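Local coordinates for protein cyclic UMP-AMP synthase (PDB 6E0K) that makes the cyclic dinucleotide 3',3'-cUAMP from UTP and ATP with magnesium, the second messenger of a bacterial antiphage defence system that ends in cell death, at residues A[42-47]-A[64-69]; A[60-65]-A[127-132]; A[151-156]-A[166-171]. All coordinates share one frame; numbering follows the deposited sequence.

Contact 1: residues A[42-47]-A[64-69]; sequences EVYLQG and VVQLNS
Tyr44 holds its CG in the crowded position between backbone N and carbonyl carbon (chi1 60°), which lays the ring across the neighbouring strand, while Gln66, with CG anti to its N (chi1 175°) and an extended chain, carries its amide out to meet the phenol. Both stand on the same face of an antiparallel strand pair in the nucleotidyltransferase sheet. Hydrogen-bonded pairs, Glu42 with Gln66 and Tyr44 with Val64, flank the non-hydrogen-bonded Val43 with Val65; the shortest rung runs from Val64 N to Tyr44 O at 2.7 Å. Val64 suits its place because a compact side chain can lie flat under a ring: its CB sits over the centre of one face of Tyr44, a CH-pi contact. Val64 CG2 packs on the extended chain of Gln46, which binds UTP and ATP. On the reverse face Val43 and Val65 meet helix 18-32. Glu42 OE2, salt-bridged to Lys169, accepts a hydrogen bond from Asn68 ND2, 2.9 Å away and above the carboxylate plane. Gln66 NE2 donates to a lone pair of Asn68 OD1, which also takes a hydrogen bond from Gln135 NE2, and Tyr44 OH gives its proton to Gln66 OE1 at 2.7 Å, 28° above the carbonyl plane.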
loop_
_atom_site.group_PDB
_atom_site.type_symbol
_atom_site.label_atom_id
_atom_site.label_comp_id
_atom_site.label_asym_id
_atom_site.label_seq_id
_atom_site.Cartn_x
_atom_site.Cartn_y
_atom_site.Cartn_z
ATOM N N GLU A 42 4.284 0.864 -18.118
ATOM C CA GLU A 42 4.390 2.060 -17.297
ATOM C C GLU A 42 5.093 1.717 -15.993
ATOM O O GLU A 42 5.127 0.561 -15.556
ATOM C CB GLU A 42 3.019 2.682 -17.026
ATOM C CG GLU A 42 2.108 1.840 -16.168
ATOM C CD GLU A 42 0.830 2.575 -15.775
ATOM O OE1 GLU A 42 0.888 3.789 -15.491
ATOM O OE2 GLU A 42 -0.233 1.933 -15.753
ATOM N N VAL A 43 5.691 2.737 -15.383
ATOM C CA VAL A 43 6.441 2.576 -14.151
ATOM C C VAL A 43 5.916 3.615 -13.181
ATOM O O VAL A 43 5.985 4.819 -13.465
ATOM C CB VAL A 43 7.954 2.762 -14.373
ATOM C CG1 VAL A 43 8.725 2.446 -13.093
ATOM C CG2 VAL A 43 8.427 1.907 -15.539
ATOM N N TYR A 44 5.382 3.166 -12.050
ATOM C CA TYR A 44 4.869 4.099 -11.061
ATOM C C TYR A 44 5.145 3.576 -9.660
ATOM O O TYR A 44 5.500 2.413 -9.462
ATOM C CB TYR A 44 3.372 4.383 -11.276
ATOM C CG TYR A 44 2.418 3.205 -11.201
ATOM C CD1 TYR A 44 2.133 2.443 -12.331
ATOM C CD2 TYR A 44 1.766 2.886 -10.007
ATOM C CE1 TYR A 44 1.229 1.378 -12.270
ATOM C CE2 TYR A 44 0.867 1.821 -9.936
ATOM C CZ TYR A 44 0.612 1.075 -11.068
ATOM O OH TYR A 44 -0.285 0.029 -11.004
ATOM N N LEU A 45 5.029 4.471 -8.675
ATOM C CA LEU A 45 5.247 4.080 -7.296
ATOM C C LEU A 45 3.945 3.678 -6.636
ATOM O O LEU A 45 2.873 4.165 -6.992
ATOM C CB LEU A 45 5.863 5.216 -6.477
ATOM C CG LEU A 45 7.275 5.580 -6.887
ATOM C CD1 LEU A 45 7.873 6.485 -5.827
ATOM C CD2 LEU A 45 8.113 4.311 -7.074
ATOM N N GLN A 46 4.059 2.796 -5.653
ATOM C CA GLN A 46 2.955 2.513 -4.756
ATOM C C GLN A 46 3.503 2.577 -3.340
ATOM O O GLN A 46 4.646 3.018 -3.126
ATOM C CB GLN A 46 2.314 1.155 -5.068
ATOM C CG GLN A 46 3.201 -0.063 -4.795
ATOM C CD GLN A 46 2.401 -1.366 -4.872
ATOM O OE1 GLN A 46 1.202 -1.384 -4.589
ATOM N NE2 GLN A 46 3.068 -2.456 -5.243
ATOM N N GLY A 47 2.700 2.167 -2.362
ATOM C CA GLY A 47 3.286 2.101 -1.039
ATOM C C GLY A 47 3.398 3.464 -0.383
ATOM O O GLY A 47 2.827 4.462 -0.828
ATOM N N VAL A 64 6.023 -0.223 -9.278
ATOM C CA VAL A 64 5.155 -1.061 -10.101
ATOM C C VAL A 64 5.562 -0.898 -11.564
ATOM O O VAL A 64 5.631 0.224 -12.072
ATOM C CB VAL A 64 3.677 -0.682 -9.914
ATOM C CG1 VAL A 64 2.804 -1.626 -10.736
ATOM C CG2 VAL A 64 3.276 -0.745 -8.449
ATOM N N VAL A 65 5.818 -2.016 -12.236
ATOM C CA VAL A 65 6.125 -2.038 -13.662
ATOM C C VAL A 65 4.971 -2.777 -14.330
ATOM O O VAL A 65 4.838 -3.999 -14.180
ATOM C CB VAL A 65 7.484 -2.699 -13.924
ATOM C CG1 VAL A 65 7.722 -2.869 -15.407
ATOM C CG2 VAL A 65 8.588 -1.825 -13.329
ATOM N N GLN A 66 4.100 -2.039 -15.014
ATOM C CA GLN A 66 2.792 -2.554 -15.419
ATOM C C GLN A 66 2.642 -2.515 -16.933
ATOM O O GLN A 66 2.756 -1.449 -17.551
ATOM C CB GLN A 66 1.674 -1.754 -14.746
ATOM C CG GLN A 66 0.284 -2.162 -15.234
ATOM C CD GLN A 66 -0.825 -1.523 -14.421
ATOM O OE1 GLN A 66 -0.731 -1.427 -13.192
ATOM N NE2 GLN A 66 -1.897 -1.106 -15.092
ATOM N N LEU A 67 2.367 -3.677 -17.527
ATOM C CA LEU A 67 2.108 -3.760 -18.958
ATOM C C LEU A 67 0.649 -3.421 -19.222
ATOM O O LEU A 67 -0.246 -3.989 -18.588
ATOM C CB LEU A 67 2.423 -5.165 -19.465
ATOM C CG LEU A 67 2.269 -5.343 -20.966
ATOM C CD1 LEU A 67 3.323 -4.526 -21.670
ATOM C CD2 LEU A 67 2.347 -6.821 -21.346
ATOM N N ASN A 68 0.406 -2.487 -20.147
ATOM C CA ASN A 68 -0.948 -2.049 -20.469
ATOM C C ASN A 68 -1.374 -2.348 -21.894
ATOM O O ASN A 68 -2.506 -2.017 -22.265
ATOM C CB ASN A 68 -1.090 -0.544 -20.212
ATOM C CG ASN A 68 -1.074 -0.214 -18.747
ATOM O OD1 ASN A 68 -1.792 -0.839 -17.969
ATOM N ND2 ASN A 68 -0.261 0.764 -18.354
ATOM N N SER A 69 -0.519 -2.965 -22.701
ATOM C CA SER A 69 -0.916 -3.264 -24.070
ATOM C C SER A 69 -1.849 -4.459 -24.138
ATOM O O SER A 69 -2.526 -4.662 -25.150
ATOM C CB SER A 69 0.325 -3.513 -24.920
ATOM O OG SER A 69 1.053 -4.614 -24.397
#

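Contact 2: residues A[60-65]-A[127-132]; sequences DVDVVV and PADVVV
Asp60, just before the strand, sets its carboxylate across the Pro127 ring, OD1 lying 3.6 Å from Pro127 CG. Val61 then opens the ladder: its N donates to Pro127 O almost straight, and its O receives Asp129 N. At Asp62 the chain presents a carboxylate on the same face as that of Asp129. The two lie side by side with planes 73° apart, and the oxygens Asp62 OD1 and Asp129 OD2 are 4.2 Å from each other. A water bridges them, 2.7 Å from Asp62 OD1 and 2.6 Å from Asp129 OD2. Asp60, Asp62 and Asp129 are the three magnesium ligands, the acidic triad carried on neighbouring strands in the nucleotidyltransferase fold; such close like charges would be expected to disfavour full ionisation until a cation binds. Asp129 OD1 is turned the other way, to Thr118 and Lys120, which steadies the carboxylate. Beyond the acids the parallel pairing continues: Val63 N donates to Asp129 O, approaching from above the carbonyl plane, and Val63 CG2 rests on the methyl of Ala128 on the opposite face. Val65 brings CG2 to within 3.5 Å of Val130 CG1, the tightest apolar contact of the pair; valine suits the strand by its beta-branching and this face by being apolar, since helices 18-32 and 92-107 cover it.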
loop_
_atom_site.group_PDB
_atom_site.type_symbol
_atom_site.label_atom_id
_atom_site.label_comp_id
_atom_site.label_asym_id
_atom_site.label_seq_id
_atom_site.Cartn_x
_atom_site.Cartn_y
_atom_site.Cartn_z
ATOM N N ASP A 60 12.886 0.830 1.603
ATOM C CA ASP A 60 12.888 0.377 0.218
ATOM C C ASP A 60 11.723 1.000 -0.539
ATOM O O ASP A 60 10.668 1.299 0.020
ATOM C CB ASP A 60 12.784 -1.150 0.128
ATOM C CG ASP A 60 14.002 -1.883 0.695
ATOM O OD1 ASP A 60 15.008 -1.250 1.095
ATOM O OD2 ASP A 60 13.938 -3.131 0.729
ATOM N N VAL A 61 11.915 1.198 -1.831
ATOM C CA VAL A 61 10.925 1.862 -2.673
ATOM C C VAL A 61 10.077 0.810 -3.375
ATOM O O VAL A 61 10.612 -0.106 -4.014
ATOM C CB VAL A 61 11.611 2.778 -3.701
ATOM C CG1 VAL A 61 10.570 3.479 -4.558
ATOM C CG2 VAL A 61 12.497 3.801 -2.993
ATOM N N ASP A 62 8.758 0.961 -3.292
ATOM C CA ASP A 62 7.827 0.030 -3.932
ATOM C C ASP A 62 7.468 0.541 -5.324
ATOM O O ASP A 62 6.726 1.523 -5.468
ATOM C CB ASP A 62 6.576 -0.147 -3.078
ATOM C CG ASP A 62 6.885 -0.715 -1.709
ATOM O OD1 ASP A 62 7.587 -1.743 -1.631
ATOM O OD2 ASP A 62 6.451 -0.110 -0.705
ATOM N N VAL A 63 7.985 -0.131 -6.355
ATOM C CA VAL A 63 7.827 0.281 -7.742
ATOM C C VAL A 63 6.934 -0.725 -8.450
ATOM O O VAL A 63 7.077 -1.934 -8.255
ATOM C CB VAL A 63 9.194 0.376 -8.448
ATOM C CG1 VAL A 63 9.033 0.832 -9.902
ATOM C CG2 VAL A 63 10.126 1.311 -7.665
ATOM N N VAL A 64 6.023 -0.223 -9.278
ATOM C CA VAL A 64 5.155 -1.061 -10.101
ATOM C C VAL A 64 5.562 -0.898 -11.564
ATOM O O VAL A 64 5.631 0.224 -12.072
ATOM C CB VAL A 64 3.677 -0.682 -9.914
ATOM C CG1 VAL A 64 2.804 -1.626 -10.736
ATOM C CG2 VAL A 64 3.276 -0.745 -8.449
ATOM N N VAL A 65 5.818 -2.016 -12.236
ATOM C CA VAL A 65 6.125 -2.038 -13.662
ATOM C C VAL A 65 4.971 -2.777 -14.330
ATOM O O VAL A 65 4.838 -3.999 -14.180
ATOM C CB VAL A 65 7.484 -2.699 -13.924
ATOM C CG1 VAL A 65 7.722 -2.869 -15.407
ATOM C CG2 VAL A 65 8.588 -1.825 -13.329
ATOM N N PRO A 127 17.180 0.865 -2.597
ATOM C CA PRO A 127 16.740 -0.410 -3.155
ATOM C C PRO A 127 15.284 -0.316 -3.572
ATOM O O PRO A 127 14.473 0.357 -2.928
ATOM C CB PRO A 127 16.925 -1.398 -1.995
ATOM C CG PRO A 127 17.819 -0.696 -1.016
ATOM C CD PRO A 127 17.491 0.758 -1.163
ATOM N N ALA A 128 14.965 -0.984 -4.673
ATOM C CA ALA A 128 13.628 -0.998 -5.223
ATOM C C ALA A 128 13.069 -2.412 -5.151
ATOM O O ALA A 128 13.767 -3.390 -5.437
ATOM C CB ALA A 128 13.623 -0.496 -6.670
ATOM N N ASP A 129 11.821 -2.512 -4.733
ATOM C CA ASP A 129 11.079 -3.764 -4.763
ATOM C C ASP A 129 10.083 -3.626 -5.903
ATOM O O ASP A 129 9.127 -2.850 -5.801
ATOM C CB ASP A 129 10.383 -4.006 -3.426
ATOM C CG ASP A 129 9.884 -5.418 -3.279
ATOM O OD1 ASP A 129 10.668 -6.356 -3.539
ATOM O OD2 ASP A 129 8.707 -5.588 -2.893
ATOM N N VAL A 130 10.331 -4.337 -7.001
ATOM C CA VAL A 130 9.645 -4.096 -8.269
ATOM C C VAL A 130 8.593 -5.173 -8.478
ATOM O O VAL A 130 8.925 -6.357 -8.597
ATOM C CB VAL A 130 10.633 -4.065 -9.445
ATOM C CG1 VAL A 130 9.896 -3.806 -10.742
ATOM C CG2 VAL A 130 11.697 -2.982 -9.233
ATOM N N VAL A 131 7.325 -4.765 -8.531
ATOM C CA VAL A 131 6.232 -5.676 -8.859
ATOM C C VAL A 131 6.013 -5.625 -10.367
ATOM O O VAL A 131 5.667 -4.576 -10.921
ATOM C CB VAL A 131 4.950 -5.306 -8.104
ATOM C CG1 VAL A 131 3.797 -6.178 -8.598
ATOM C CG2 VAL A 131 5.133 -5.495 -6.612
ATOM N N VAL A 132 6.246 -6.752 -11.032
ATOM C CA VAL A 132 6.045 -6.875 -12.470
ATOM C C VAL A 132 4.640 -7.410 -12.686
ATOM O O VAL A 132 4.299 -8.488 -12.186
ATOM C CB VAL A 132 7.092 -7.805 -13.096
ATOM C CG1 VAL A 132 6.800 -7.991 -14.569
ATOM C CG2 VAL A 132 8.490 -7.243 -12.886
HETATM O O HOH W 1 6.890 -3.809 -3.300
#

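Contact 3: residues A[151-156]-A[166-171]; sequences EGMTFY and NYPKLH
Backbone bonds come first: strands 150-157 and 162-166 form a beta-hairpin, whose second strand passes straight into helix 168-181, with Tyr167 as its N-cap residue. Met153 and Asn166 make a hydrogen-bonded pair, Met153 N donating to Asn166 O and Asn166 N to Met153 O, both at 2.9 Å. Next to it Gly152 CA lies 3.3 Å from Asn166 O and also close to Tyr167 CD2; a CB pointing that way would clash with both, so a residue without one is what fits at Gly152. Apolar packing is led by Met153. Its CG is in the crowded position (chi1 51°) and its chain bends at the next two torsions, so that SD and CE run alongside CB of Asn166 while CG meets Pro168 CD at 3.9 Å. Proline suits the first turn of the helix, where its missing N-H costs no helical bond. Asn166 binds UTP. The Tyr167 ring is met at its edge by Glu151 O. A water receives no more than a weak bond from Leu170 N but donates to Glu151 O. Charge closes the contact: the extended chains of Glu151 and Lys169 cross obliquely, and Lys169, whose strongest partner is Glu42 in another salt bridge, forms a salt bridge here too, NZ donating to the syn lone pair of Glu151 OE2 at 3.1 Å.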
loop_
_atom_site.group_PDB
_atom_site.type_symbol
_atom_site.label_atom_id
_atom_site.label_comp_id
_atom_site.label_asym_id
_atom_site.label_seq_id
_atom_site.Cartn_x
_atom_site.Cartn_y
_atom_site.Cartn_z
ATOM N N GLU A 151 -10.132 -1.033 -13.049
ATOM C CA GLU A 151 -8.777 -1.378 -13.449
ATOM C C GLU A 151 -7.916 -1.642 -12.226
ATOM O O GLU A 151 -7.871 -0.817 -11.299
ATOM C CB GLU A 151 -8.134 -0.277 -14.294
ATOM C CG GLU A 151 -6.802 -0.720 -14.884
ATOM C CD GLU A 151 -5.984 0.431 -15.431
ATOM O OE1 GLU A 151 -6.489 1.139 -16.324
ATOM O OE2 GLU A 151 -4.842 0.624 -14.966
ATOM N N GLY A 152 -7.236 -2.784 -12.235
ATOM C CA GLY A 152 -6.182 -3.113 -11.304
ATOM C C GLY A 152 -4.986 -3.651 -12.063
ATOM O O GLY A 152 -4.738 -3.292 -13.213
ATOM N N MET A 153 -4.239 -4.524 -11.396
ATOM C CA MET A 153 -3.137 -5.215 -12.044
ATOM C C MET A 153 -3.022 -6.592 -11.417
ATOM O O MET A 153 -3.592 -6.863 -10.356
ATOM C CB MET A 153 -1.818 -4.429 -11.930
ATOM C CG MET A 153 -1.451 -3.981 -10.521
ATOM S SD MET A 153 -0.773 -5.322 -9.520
ATOM C CE MET A 153 0.386 -4.419 -8.472
ATOM N N THR A 154 -2.280 -7.470 -12.083
ATOM C CA THR A 154 -2.164 -8.829 -11.587
ATOM C C THR A 154 -0.792 -9.398 -11.920
ATOM O O THR A 154 -0.137 -8.982 -12.883
ATOM C CB THR A 154 -3.286 -9.725 -12.158
ATOM O OG1 THR A 154 -3.292 -10.995 -11.488
ATOM C CG2 THR A 154 -3.097 -9.945 -13.640
ATOM N N PHE A 155 -0.364 -10.358 -11.103
ATOM C CA PHE A 155 0.899 -11.043 -11.318
ATOM C C PHE A 155 0.760 -12.465 -10.796
ATOM O O PHE A 155 -0.119 -12.763 -9.987
ATOM C CB PHE A 155 2.072 -10.316 -10.635
ATOM C CG PHE A 155 1.836 -10.010 -9.175
ATOM C CD1 PHE A 155 1.186 -8.845 -8.796
ATOM C CD2 PHE A 155 2.260 -10.888 -8.187
ATOM C CE1 PHE A 155 0.956 -8.556 -7.455
ATOM C CE2 PHE A 155 2.042 -10.602 -6.849
ATOM C CZ PHE A 155 1.385 -9.432 -6.484
ATOM N N TYR A 156 1.617 -13.343 -11.301
ATOM C CA TYR A 156 1.621 -14.750 -10.926
ATOM C C TYR A 156 2.688 -14.976 -9.863
ATOM O O TYR A 156 3.722 -14.303 -9.849
ATOM C CB TYR A 156 1.882 -15.630 -12.154
ATOM C CG TYR A 156 1.684 -17.114 -11.965
ATOM C CD1 TYR A 156 0.423 -17.651 -11.702
ATOM C CD2 TYR A 156 2.750 -18.003 -12.100
ATOM C CE1 TYR A 156 0.240 -19.022 -11.558
ATOM C CE2 TYR A 156 2.576 -19.362 -11.960
ATOM C CZ TYR A 156 1.321 -19.876 -11.682
ATOM O OH TYR A 156 1.150 -21.240 -11.550
ATOM N N ASN A 166 -4.204 -6.671 -7.487
ATOM C CA ASN A 166 -4.126 -5.499 -6.630
ATOM C C ASN A 166 -4.657 -4.280 -7.371
ATOM O O ASN A 166 -4.765 -4.267 -8.601
ATOM C CB ASN A 166 -2.688 -5.220 -6.169
ATOM C CG ASN A 166 -2.150 -6.273 -5.215
ATOM O OD1 ASN A 166 -2.895 -7.062 -4.625
ATOM N ND2 ASN A 166 -0.839 -6.279 -5.054
ATOM N N TYR A 167 -4.951 -3.228 -6.609
ATOM C CA TYR A 167 -5.513 -1.993 -7.154
ATOM C C TYR A 167 -4.778 -0.773 -6.608
ATOM O O TYR A 167 -5.390 0.113 -6.002
ATOM C CB TYR A 167 -7.000 -1.904 -6.830
ATOM C CG TYR A 167 -7.826 -3.052 -7.370
ATOM C CD1 TYR A 167 -8.025 -4.210 -6.629
ATOM C CD2 TYR A 167 -8.403 -2.960 -8.628
ATOM C CE1 TYR A 167 -8.804 -5.269 -7.157
ATOM C CE2 TYR A 167 -9.171 -3.987 -9.149
ATOM C CZ TYR A 167 -9.361 -5.133 -8.418
ATOM O OH TYR A 167 -10.127 -6.151 -8.969
ATOM N N PRO A 168 -3.465 -0.686 -6.820
ATOM C CA PRO A 168 -2.705 0.421 -6.209
ATOM C C PRO A 168 -3.122 1.798 -6.694
ATOM O O PRO A 168 -3.053 2.766 -5.918
ATOM C CB PRO A 168 -1.254 0.104 -6.597
ATOM C CG PRO A 168 -1.378 -0.683 -7.877
ATOM C CD PRO A 168 -2.616 -1.521 -7.697
ATOM N N LYS A 169 -3.547 1.932 -7.954
ATOM C CA LYS A 169 -3.963 3.247 -8.427
ATOM C C LYS A 169 -5.208 3.726 -7.694
ATOM O O LYS A 169 -5.329 4.918 -7.389
ATOM C CB LYS A 169 -4.216 3.215 -9.931
ATOM C CG LYS A 169 -2.991 2.862 -10.745
ATOM C CD LYS A 169 -3.330 2.897 -12.215
ATOM C CE LYS A 169 -2.099 2.609 -13.067
ATOM N NZ LYS A 169 -2.444 2.580 -14.519
ATOM N N LEU A 170 -6.155 2.820 -7.428
ATOM C CA LEU A 170 -7.351 3.208 -6.689
ATOM C C LEU A 170 -7.033 3.475 -5.227
ATOM O O LEU A 170 -7.605 4.392 -4.623
ATOM C CB LEU A 170 -8.424 2.130 -6.795
ATOM C CG LEU A 170 -8.998 1.995 -8.196
ATOM C CD1 LEU A 170 -10.010 0.865 -8.207
ATOM C CD2 LEU A 170 -9.631 3.298 -8.614
ATOM N N HIS A 171 -6.136 2.679 -4.641
ATOM C CA HIS A 171 -5.652 2.975 -3.291
ATOM C C HIS A 171 -5.125 4.406 -3.216
ATOM O O HIS A 171 -5.498 5.170 -2.320
ATOM C CB HIS A 171 -4.570 1.964 -2.889
ATOM C CG HIS A 171 -4.011 2.182 -1.516
ATOM N ND1 HIS A 171 -4.453 1.486 -0.415
ATOM C CD2 HIS A 171 -3.042 3.019 -1.070
ATOM C CE1 HIS A 171 -3.788 1.884 0.655
ATOM N NE2 HIS A 171 -2.921 2.809 0.283
HETATM O O HOH W 2 -6.660 0.705 -9.841
#

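In the fold
All three contacts belong to one mixed sheet. Contacts 1 and 2 share strand 61-68, contact 1 pairing its antiparallel neighbour 42-45 and contact 2 its parallel neighbour 127-138; contact 3 lies further along the sheet, on strand 150-157, the antiparallel neighbour of 127-138. Each is partly buried. The face of contacts 1 and 2 that carries Val43, Val63 and Val65 forms a core under helices, whereas their other side turns to polar chemistry: carboxylates for magnesium in contact 2, an amide and phenol network in contact 1. Contact 3 joins the sheet to helix 168-181 and is knit to contact 1 through Lys169, bonded to Glu42, and through Tyr44 OH on Pro168. Nucleotide-binding residues occur in all three.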